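Local coordinates for envelope glycoprotein (Thogoto virus, PDB 5XEA) that probably attaches the virion to a receptor on the host cell and then drives fusion of the viral and host membranes, at residues A30-T35 against A243-S248; F150-W155 against C239-C244; V202-F207 against C224-N229. All coordinates share one frame; numbering follows the deposited sequence.

Interaction 1 of 3, residues A30-T35 against A243-S248; sequences ATRYTT and ACYNFS. With NAG (2-acetamido-2-deoxy-beta-D-glucopyranose), chain F.
R32 and Y245 lie side by side on one face of an antiparallel strand pair and point the same way. With CG anti to its backbone N (chi1 -174°), R32 starts its aliphatic chain alongside the tyrosine ring, and R32 CD comes within 3.5 Å of Y245 CE1, approaching the ring obliquely. The guanidinium plane stands nearly perpendicular to the ring. Further along the same face, A30 CB sits over the F247 ring, offset toward the rim, in a CH-pi contact 3.9 Å from the ring centroid.

The backbones hold these pairs in register. T31 and N246 form one hydrogen-bonded pair, T31 N reaching N246 O at 2.9 Å and N246 N reaching T31 O at 2.8 Å. Y33 and C244 form the next, and there the bond from Y33 N to C244 O is almost straight, with an N-H...O angle of 171°. In between, the CA of Y245 approaches T31 O at 3.3 Å, a CA-H...O contact that gives this carbonyl a second neighbour.

The opposite face carries T31, Y33, C244 and N246. C244 meets Y33 there through their CB atoms, and N246 ND2 is bonded to C1 of an N-acetylglucosamine at 1.4 Å, which makes N246 a glycosylated asparagine.

Farther out, the polar ends of the first pair converge on D226: R32 NH1 forms a salt bridge with its OD2, and Y245 OH hydrogen-bonds to the same oxygen. R32 NH2 has a second acid partner in E200, which would help offset the arginine charge. The contact is a regular antiparallel ladder between strands 24-35 and 243-247, within the six-stranded sheet of this gp64-family fusion glycoprotein.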
loop_
_atom_site.group_PDB
_atom_site.type_symbol
_atom_site.label_atom_id
_atom_site.label_comp_id
_atom_site.label_asym_id
_atom_site.label_seq_id
_atom_site.Cartn_x
_atom_site.Cartn_y
_atom_site.Cartn_z
ATOM N N ALA B 30 21.972 -15.958 -15.087
ATOM C CA ALA B 30 22.072 -14.517 -15.229
ATOM C C ALA B 30 23.262 -14.008 -14.437
ATOM O O ALA B 30 23.707 -14.627 -13.466
ATOM C CB ALA B 30 20.790 -13.811 -14.767
ATOM N N THR B 31 23.774 -12.868 -14.883
ATOM C CA THR B 31 24.719 -12.087 -14.103
ATOM C C THR B 31 23.916 -11.137 -13.223
ATOM O O THR B 31 23.115 -10.343 -13.726
ATOM C CB THR B 31 25.672 -11.311 -15.009
ATOM O OG1 THR B 31 26.314 -12.211 -15.924
ATOM C CG2 THR B 31 26.728 -10.614 -14.178
ATOM N N ARG B 32 24.112 -11.239 -11.917
ATOM C CA ARG B 32 23.408 -10.416 -10.955
ATOM C C ARG B 32 24.376 -9.416 -10.342
ATOM O O ARG B 32 25.488 -9.782 -9.946
ATOM C CB ARG B 32 22.778 -11.268 -9.863
ATOM C CG ARG B 32 21.917 -10.466 -8.934
ATOM C CD ARG B 32 21.319 -11.335 -7.886
ATOM N NE ARG B 32 22.307 -11.690 -6.887
ATOM C CZ ARG B 32 22.144 -12.681 -6.026
ATOM N NH1 ARG B 32 21.038 -13.411 -6.062
ATOM N NH2 ARG B 32 23.088 -12.949 -5.135
ATOM N N TYR B 33 23.945 -8.163 -10.255
ATOM C CA TYR B 33 24.700 -7.098 -9.607
ATOM C C TYR B 33 23.908 -6.603 -8.405
ATOM O O TYR B 33 22.771 -6.148 -8.558
ATOM C CB TYR B 33 24.959 -5.946 -10.571
ATOM C CG TYR B 33 25.693 -6.323 -11.829
ATOM C CD1 TYR B 33 27.081 -6.225 -11.904
ATOM C CD2 TYR B 33 25.003 -6.759 -12.952
ATOM C CE1 TYR B 33 27.764 -6.567 -13.068
ATOM C CE2 TYR B 33 25.671 -7.096 -14.115
ATOM C CZ TYR B 33 27.053 -7.000 -14.169
ATOM O OH TYR B 33 27.715 -7.336 -15.329
ATOM N N THR B 34 24.497 -6.711 -7.216
ATOM C CA THR B 34 23.903 -6.218 -5.982
ATOM C C THR B 34 24.923 -5.354 -5.244
ATOM O O THR B 34 26.063 -5.191 -5.683
ATOM C CB THR B 34 23.427 -7.363 -5.082
ATOM O OG1 THR B 34 24.545 -8.193 -4.742
ATOM C CG2 THR B 34 22.347 -8.187 -5.773
ATOM N N THR B 35 24.506 -4.810 -4.101
ATOM C CA THR B 35 25.320 -3.884 -3.330
ATOM C C THR B 35 25.573 -4.430 -1.929
ATOM O O THR B 35 24.787 -5.215 -1.384
ATOM C CB THR B 35 24.666 -2.479 -3.226
ATOM O OG1 THR B 35 23.314 -2.598 -2.771
ATOM C CG2 THR B 35 24.679 -1.768 -4.568
ATOM N N ALA B 243 18.872 -4.646 -7.176
ATOM C CA ALA B 243 19.562 -5.657 -7.971
ATOM C C ALA B 243 19.349 -5.405 -9.455
ATOM O O ALA B 243 18.245 -5.038 -9.880
ATOM C CB ALA B 243 19.077 -7.069 -7.624
ATOM N N CYS B 244 20.406 -5.586 -10.241
ATOM C CA CYS B 244 20.286 -5.629 -11.689
ATOM C C CYS B 244 20.678 -7.011 -12.191
ATOM O O CYS B 244 21.532 -7.684 -11.608
ATOM C CB CYS B 244 21.144 -4.577 -12.374
ATOM S SG CYS B 244 20.489 -2.892 -12.173
ATOM N N TYR B 245 20.042 -7.422 -13.280
ATOM C CA TYR B 245 20.244 -8.737 -13.862
ATOM C C TYR B 245 20.568 -8.595 -15.339
ATOM O O TYR B 245 20.090 -7.678 -16.017
ATOM C CB TYR B 245 19.010 -9.638 -13.691
ATOM C CG TYR B 245 18.636 -9.886 -12.254
ATOM C CD1 TYR B 245 19.108 -10.996 -11.574
ATOM C CD2 TYR B 245 17.812 -8.998 -11.569
ATOM C CE1 TYR B 245 18.769 -11.220 -10.252
ATOM C CE2 TYR B 245 17.467 -9.219 -10.248
ATOM C CZ TYR B 245 17.947 -10.328 -9.600
ATOM O OH TYR B 245 17.610 -10.546 -8.292
ATOM N N ASN B 246 21.411 -9.505 -15.823
ATOM C CA ASN B 246 21.664 -9.672 -17.250
ATOM C C ASN B 246 21.458 -11.158 -17.541
ATOM O O ASN B 246 22.313 -11.987 -17.209
ATOM C CB ASN B 246 23.060 -9.202 -17.640
ATOM C CG ASN B 246 23.290 -9.250 -19.132
ATOM O OD1 ASN B 246 22.380 -9.003 -19.920
ATOM N ND2 ASN B 246 24.511 -9.573 -19.530
ATOM N N PHE B 247 20.299 -11.484 -18.109
ATOM C CA PHE B 247 19.937 -12.853 -18.446
ATOM C C PHE B 247 20.493 -13.193 -19.820
ATOM O O PHE B 247 20.382 -12.390 -20.756
ATOM C CB PHE B 247 18.415 -13.030 -18.457
ATOM C CG PHE B 247 17.779 -12.990 -17.099
ATOM C CD1 PHE B 247 17.503 -14.160 -16.413
ATOM C CD2 PHE B 247 17.438 -11.781 -16.515
ATOM C CE1 PHE B 247 16.912 -14.129 -15.168
ATOM C CE2 PHE B 247 16.844 -11.746 -15.270
ATOM C CZ PHE B 247 16.585 -12.924 -14.593
ATOM N N SER B 248 21.080 -14.381 -19.942
ATOM C CA SER B 248 21.454 -14.886 -21.259
ATOM C C SER B 248 20.219 -14.933 -22.144
ATOM O O SER B 248 19.202 -15.529 -21.772
ATOM C CB SER B 248 22.083 -16.273 -21.141
ATOM O OG SER B 248 22.651 -16.671 -22.374
HETATM C C1 NAG F . 24.851 -9.663 -20.924
HETATM C C2 NAG F . 25.957 -8.677 -21.299
HETATM C C3 NAG F . 26.380 -8.879 -22.749
HETATM C C4 NAG F . 26.752 -10.336 -23.003
HETATM C C5 NAG F . 25.614 -11.250 -22.557
HETATM C C6 NAG F . 25.970 -12.716 -22.644
HETATM C C7 NAG F . 26.275 -6.408 -20.422
HETATM C C8 NAG F . 25.696 -5.031 -20.316
HETATM N N2 NAG F . 25.536 -7.302 -21.087
HETATM O O3 NAG F . 27.475 -8.007 -23.007
HETATM O O4 NAG F . 26.984 -10.573 -24.387
HETATM O O5 NAG F . 25.286 -10.991 -21.187
HETATM O O6 NAG F . 26.863 -13.090 -21.604
HETATM O O7 NAG F . 27.356 -6.700 -19.924
#

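Interaction 2 of 3, residues F150-W155 against C239-C244; sequences FFNLQW and CHQYAC
Y242 turns the edge of its ring toward the face of F151, an edge-to-face stack with centroids 5.3 Å apart and planes at 79°. Y242 CD1 makes the approach, lying over the phenylalanine face but offset toward the rim near F151 CZ. F151, whose CG sits between its backbone N and carbonyl carbon (chi1 62°), offers that face. Next to this pair, F150 CB meets the edge of the tyrosine ring at Y242 OH, and L153 CD1 packs on the backbone carbonyl of Y242.

Sulfur contacts dominate the other end. The disulfide between C239 and C244 closes the base of the hairpin, and both sulfurs meet W155. C244 SG lies over the face of the five-membered ring, 4.4 Å from its centroid, whereas C239 SG approaches obliquely and closest to W155 CD1, at 3.1 Å. On its way past, the disulfide also touches L153, with C244 SG 3.5 Å from L153 CB.

Polar contacts are few. L153 N donates to Q241 O at 2.8 Å in a nearly straight bond, although the donor is tilted 27° from the carbonyl plane. That carbonyl belongs to the type II' turn from H240 to A243, whose end residues are joined by backbone hydrogen bonds in both directions. N152 OD1 lies near Q241 CA, but its hydrogen-bond partner is R414, which also makes a cation-pi contact with Y242. The indole N-H of W155 is directed to Y245 O.

The hairpin of strands 237-240 and 243-247 thus rests by its turn and disulfide on the end of strand 133-156, whose backbone pairs in turn with strand 159-165. Q241 reaches outward to pack on A287 of the second subunit, within its helix 282-327.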
loop_
_atom_site.group_PDB
_atom_site.type_symbol
_atom_site.label_atom_id
_atom_site.label_comp_id
_atom_site.label_asym_id
_atom_site.label_seq_id
_atom_site.Cartn_x
_atom_site.Cartn_y
_atom_site.Cartn_z
ATOM N N PHE B 150 17.137 4.946 0.907
ATOM C CA PHE B 150 17.220 3.786 0.025
ATOM C C PHE B 150 17.424 4.244 -1.416
ATOM O O PHE B 150 17.260 5.425 -1.752
ATOM C CB PHE B 150 15.969 2.895 0.134
ATOM C CG PHE B 150 14.670 3.581 -0.274
ATOM C CD1 PHE B 150 14.269 3.623 -1.602
ATOM C CD2 PHE B 150 13.844 4.145 0.684
ATOM C CE1 PHE B 150 13.074 4.239 -1.957
ATOM C CE2 PHE B 150 12.659 4.747 0.343
ATOM C CZ PHE B 150 12.268 4.799 -0.972
ATOM N N PHE B 151 17.788 3.296 -2.279
ATOM C CA PHE B 151 18.092 3.619 -3.665
ATOM C C PHE B 151 17.721 2.422 -4.529
ATOM O O PHE B 151 17.333 1.369 -4.026
ATOM C CB PHE B 151 19.573 3.997 -3.830
ATOM C CG PHE B 151 20.528 2.875 -3.471
ATOM C CD1 PHE B 151 20.958 1.977 -4.433
ATOM C CD2 PHE B 151 20.964 2.711 -2.168
ATOM C CE1 PHE B 151 21.826 0.931 -4.099
ATOM C CE2 PHE B 151 21.817 1.685 -1.821
ATOM C CZ PHE B 151 22.249 0.784 -2.790
ATOM N N ASN B 152 17.805 2.615 -5.846
ATOM C CA ASN B 152 17.693 1.544 -6.819
ATOM C C ASN B 152 19.020 1.383 -7.547
ATOM O O ASN B 152 19.869 2.281 -7.532
ATOM C CB ASN B 152 16.597 1.823 -7.856
ATOM C CG ASN B 152 15.194 1.653 -7.295
ATOM O OD1 ASN B 152 14.965 0.894 -6.342
ATOM N ND2 ASN B 152 14.242 2.356 -7.896
ATOM N N LEU B 153 19.194 0.226 -8.183
ATOM C CA LEU B 153 20.200 0.080 -9.223
ATOM C C LEU B 153 19.513 0.149 -10.576
ATOM O O LEU B 153 18.309 -0.074 -10.690
ATOM C CB LEU B 153 20.973 -1.238 -9.088
ATOM C CG LEU B 153 21.931 -1.432 -7.909
ATOM C CD1 LEU B 153 22.654 -2.786 -8.066
ATOM C CD2 LEU B 153 22.917 -0.274 -7.770
ATOM N N GLN B 154 20.287 0.457 -11.610
ATOM C CA GLN B 154 19.690 0.691 -12.915
ATOM C C GLN B 154 20.744 0.523 -13.996
ATOM O O GLN B 154 21.892 0.946 -13.828
ATOM C CB GLN B 154 19.066 2.094 -12.982
ATOM C CG GLN B 154 18.397 2.417 -14.305
ATOM C CD GLN B 154 17.578 3.705 -14.252
ATOM O OE1 GLN B 154 16.797 3.929 -13.318
ATOM N NE2 GLN B 154 17.755 4.559 -15.256
ATOM N N TRP B 155 20.341 -0.088 -15.104
ATOM C CA TRP B 155 21.199 -0.211 -16.272
ATOM C C TRP B 155 21.201 1.104 -17.031
ATOM O O TRP B 155 20.140 1.576 -17.448
ATOM C CB TRP B 155 20.716 -1.318 -17.199
ATOM C CG TRP B 155 20.982 -2.712 -16.754
ATOM C CD1 TRP B 155 20.083 -3.574 -16.236
ATOM C CD2 TRP B 155 22.217 -3.433 -16.855
ATOM N NE1 TRP B 155 20.672 -4.776 -15.971
ATOM C CE2 TRP B 155 21.986 -4.720 -16.347
ATOM C CE3 TRP B 155 23.499 -3.107 -17.317
ATOM C CZ2 TRP B 155 22.989 -5.700 -16.289
ATOM C CZ3 TRP B 155 24.494 -4.074 -17.252
ATOM C CH2 TRP B 155 24.232 -5.351 -16.740
ATOM N N CYS B 239 16.389 -4.604 -14.062
ATOM C CA CYS B 239 16.697 -4.289 -12.675
ATOM C C CYS B 239 15.430 -4.345 -11.836
ATOM O O CYS B 239 14.324 -4.092 -12.324
ATOM C CB CYS B 239 17.375 -2.906 -12.528
ATOM S SG CYS B 239 18.923 -2.714 -13.473
ATOM N N HIS B 240 15.604 -4.715 -10.569
ATOM C CA HIS B 240 14.527 -4.655 -9.592
ATOM C C HIS B 240 15.113 -4.161 -8.279
ATOM O O HIS B 240 15.930 -4.852 -7.666
ATOM C CB HIS B 240 13.831 -6.005 -9.411
ATOM C CG HIS B 240 12.716 -5.954 -8.423
ATOM N ND1 HIS B 240 12.855 -6.387 -7.122
ATOM C CD2 HIS B 240 11.457 -5.470 -8.527
ATOM C CE1 HIS B 240 11.721 -6.194 -6.471
ATOM N NE2 HIS B 240 10.859 -5.632 -7.300
ATOM N N GLN B 241 14.692 -2.962 -7.857
ATOM C CA GLN B 241 15.177 -2.339 -6.629
ATOM C C GLN B 241 16.698 -2.367 -6.552
ATOM O O GLN B 241 17.366 -1.803 -7.425
ATOM C CB GLN B 241 14.517 -3.004 -5.416
ATOM C CG GLN B 241 12.982 -2.823 -5.489
ATOM C CD GLN B 241 12.231 -3.089 -4.201
ATOM O OE1 GLN B 241 12.767 -3.660 -3.254
ATOM N NE2 GLN B 241 10.966 -2.653 -4.160
ATOM N N TYR B 242 17.252 -3.025 -5.535
ATOM C CA TYR B 242 18.693 -3.052 -5.280
ATOM C C TYR B 242 19.480 -4.005 -6.178
ATOM O O TYR B 242 20.675 -4.181 -5.932
ATOM C CB TYR B 242 18.975 -3.444 -3.825
ATOM C CG TYR B 242 18.301 -2.575 -2.809
ATOM C CD1 TYR B 242 18.718 -1.257 -2.599
ATOM C CD2 TYR B 242 17.253 -3.068 -2.045
ATOM C CE1 TYR B 242 18.091 -0.442 -1.647
ATOM C CE2 TYR B 242 16.625 -2.276 -1.100
ATOM C CZ TYR B 242 17.042 -0.967 -0.904
ATOM O OH TYR B 242 16.398 -0.210 0.044
ATOM N N ALA B 243 18.872 -4.646 -7.176
ATOM C CA ALA B 243 19.562 -5.657 -7.971
ATOM C C ALA B 243 19.349 -5.405 -9.455
ATOM O O ALA B 243 18.245 -5.038 -9.880
ATOM C CB ALA B 243 19.077 -7.069 -7.624
ATOM N N CYS B 244 20.406 -5.586 -10.241
ATOM C CA CYS B 244 20.286 -5.629 -11.689
ATOM C C CYS B 244 20.678 -7.011 -12.191
ATOM O O CYS B 244 21.532 -7.684 -11.608
ATOM C CB CYS B 244 21.144 -4.577 -12.374
ATOM S SG CYS B 244 20.489 -2.892 -12.173
#

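Interaction 3 of 3, residues V202-F207 against C224-N229; sequences VKISCF and CQDGTN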
loop_
_atom_site.group_PDB
_atom_site.type_symbol
_atom_site.label_atom_id
_atom_site.label_comp_id
_atom_site.label_asym_id
_atom_site.label_seq_id
_atom_site.Cartn_x
_atom_site.Cartn_y
_atom_site.Cartn_z
ATOM N N VAL B 202 24.521 -16.438 -11.332
ATOM C CA VAL B 202 23.460 -17.039 -10.535
ATOM C C VAL B 202 22.523 -17.835 -11.429
ATOM O O VAL B 202 22.459 -17.645 -12.645
ATOM C CB VAL B 202 22.636 -15.987 -9.745
ATOM C CG1 VAL B 202 23.501 -15.241 -8.731
ATOM C CG2 VAL B 202 21.964 -15.029 -10.706
ATOM N N LYS B 203 21.762 -18.708 -10.788
ATOM C CA LYS B 203 20.625 -19.377 -11.398
ATOM C C LYS B 203 19.362 -18.899 -10.696
ATOM O O LYS B 203 19.294 -18.893 -9.461
ATOM C CB LYS B 203 20.756 -20.898 -11.284
ATOM C CG LYS B 203 22.077 -21.443 -11.786
ATOM C CD LYS B 203 22.044 -21.658 -13.283
ATOM C CE LYS B 203 23.320 -22.328 -13.750
ATOM N NZ LYS B 203 23.688 -23.424 -12.818
ATOM N N ILE B 204 18.366 -18.498 -11.474
ATOM C CA ILE B 204 17.163 -17.875 -10.940
ATOM C C ILE B 204 15.951 -18.685 -11.372
ATOM O O ILE B 204 15.760 -18.939 -12.566
ATOM C CB ILE B 204 17.053 -16.412 -11.398
ATOM C CG1 ILE B 204 18.023 -15.574 -10.585
ATOM C CG2 ILE B 204 15.643 -15.893 -11.241
ATOM C CD1 ILE B 204 18.520 -14.394 -11.326
ATOM N N SER B 205 15.142 -19.095 -10.399
ATOM C CA SER B 205 13.902 -19.787 -10.700
ATOM C C SER B 205 12.865 -18.797 -11.215
ATOM O O SER B 205 12.604 -17.761 -10.586
ATOM C CB SER B 205 13.384 -20.520 -9.465
ATOM O OG SER B 205 13.215 -19.634 -8.370
ATOM N N CYS B 206 12.310 -19.102 -12.380
ATOM C CA CYS B 206 11.241 -18.337 -13.000
ATOM C C CYS B 206 10.166 -19.299 -13.481
ATOM O O CYS B 206 10.462 -20.430 -13.879
ATOM C CB CYS B 206 11.737 -17.520 -14.203
ATOM S SG CYS B 206 13.081 -16.376 -13.866
ATOM N N PHE B 207 8.918 -18.845 -13.444
ATOM C CA PHE B 207 7.827 -19.524 -14.125
ATOM C C PHE B 207 7.540 -18.766 -15.410
ATOM O O PHE B 207 7.307 -17.552 -15.381
ATOM C CB PHE B 207 6.595 -19.617 -13.230
ATOM C CG PHE B 207 6.761 -20.602 -12.110
ATOM C CD1 PHE B 207 6.711 -21.983 -12.357
ATOM C CD2 PHE B 207 7.006 -20.166 -10.828
ATOM C CE1 PHE B 207 6.882 -22.893 -11.333
ATOM C CE2 PHE B 207 7.178 -21.069 -9.797
ATOM C CZ PHE B 207 7.116 -22.452 -10.055
ATOM N N CYS B 224 9.742 -14.262 -11.771
ATOM C CA CYS B 224 10.884 -14.866 -11.108
ATOM C C CYS B 224 10.905 -14.520 -9.634
ATOM O O CYS B 224 10.334 -13.514 -9.190
ATOM C CB CYS B 224 12.199 -14.421 -11.747
ATOM S SG CYS B 224 12.187 -14.567 -13.528
ATOM N N GLN B 225 11.596 -15.367 -8.886
ATOM C CA GLN B 225 11.910 -15.124 -7.491
ATOM C C GLN B 225 13.421 -15.158 -7.339
ATOM O O GLN B 225 14.093 -15.980 -7.959
ATOM C CB GLN B 225 11.263 -16.168 -6.571
ATOM C CG GLN B 225 11.877 -16.225 -5.183
ATOM C CD GLN B 225 11.173 -17.205 -4.244
ATOM O OE1 GLN B 225 10.414 -18.077 -4.675
ATOM N NE2 GLN B 225 11.435 -17.064 -2.948
ATOM N N ASP B 226 13.959 -14.245 -6.541
ATOM C CA ASP B 226 15.366 -14.304 -6.151
ATOM C C ASP B 226 15.421 -13.885 -4.682
ATOM O O ASP B 226 15.451 -12.683 -4.369
ATOM C CB ASP B 226 16.227 -13.414 -7.040
ATOM C CG ASP B 226 17.690 -13.479 -6.675
ATOM O OD1 ASP B 226 18.078 -14.465 -6.024
ATOM O OD2 ASP B 226 18.450 -12.558 -7.041
ATOM N N GLY B 227 15.396 -14.880 -3.791
ATOM C CA GLY B 227 15.333 -14.605 -2.365
ATOM C C GLY B 227 13.939 -14.089 -2.005
ATOM O O GLY B 227 12.911 -14.755 -2.230
ATOM N N THR B 228 13.883 -12.890 -1.408
ATOM C CA THR B 228 12.618 -12.239 -1.082
ATOM C C THR B 228 12.214 -11.206 -2.121
ATOM O O THR B 228 11.309 -10.403 -1.866
ATOM C CB THR B 228 12.676 -11.565 0.295
ATOM O OG1 THR B 228 13.858 -10.761 0.394
ATOM C CG2 THR B 228 12.645 -12.609 1.403
ATOM N N ASN B 229 12.865 -11.198 -3.276
ATOM C CA ASN B 229 12.543 -10.271 -4.348
ATOM C C ASN B 229 11.817 -11.031 -5.442
ATOM O O ASN B 229 12.263 -12.109 -5.848
ATOM C CB ASN B 229 13.806 -9.606 -4.896
ATOM C CG ASN B 229 14.440 -8.662 -3.887
ATOM O OD1 ASN B 229 13.839 -7.654 -3.492
ATOM N ND2 ASN B 229 15.649 -8.987 -3.454
#
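I204 lays its CG2 methyl against C224 CB at 3.8 Å and against the carbonyl oxygen of Q225 at 3.6 Å. This methyl is anti to the backbone N of I204, whereas CG1 is anti to the carbonyl carbon (chi1 -76°) and comes no closer than 4.4 Å to D226 CG. Two residues further along the first strand, C206 stands directly across from C224 as a non-hydrogen-bonded pair, with CA atoms only 4.0 Å apart. Their sulfurs are joined at 2.0 Å in a disulfide with a chi3 of 101°, a covalent cross-link between adjacent strands of the antiparallel hairpin 197-209 and 221-226. Beside it a single backbone hydrogen bond spans the segments: Q225 N donates to S205 O at 3.1 Å, nearly along the C=O axis. C224 CA approaches the same oxygen at 3.4 Å.

Past Q225 the second strand leaves its neighbour and enters a type II' turn from D226 to N229, with G227 at positive phi. The extended side chain of Q225 braces this turn, its NE2 donating to G227 O at 2.8 Å close to the amide plane. D226, at the start of the turn, faces the strand pair 24-35 and 243-247. Q225 and F207 both pack on F294 of the second subunit.

Overall arrangement
From the N terminus, strand 24-35 supplies the first half of interaction 1, whose loop stays open until 243-248, more than 200 residues later. Within that span strand 133-156 opens interaction 2, which closes on 239-244; the two contacts share A243 and C244 and so end on the same part of the chain. Interaction 3, a local hairpin between 202-207 and 224-229, nests inside both loops. Interactions 1 and 3 are built into one six-stranded sheet and meet at D226, where R32 and Y245 converge. Interaction 2 joins the 237-247 edge of that sheet to the separate sheet containing strand 133-156, with W155 contacting both Y33 and Y245.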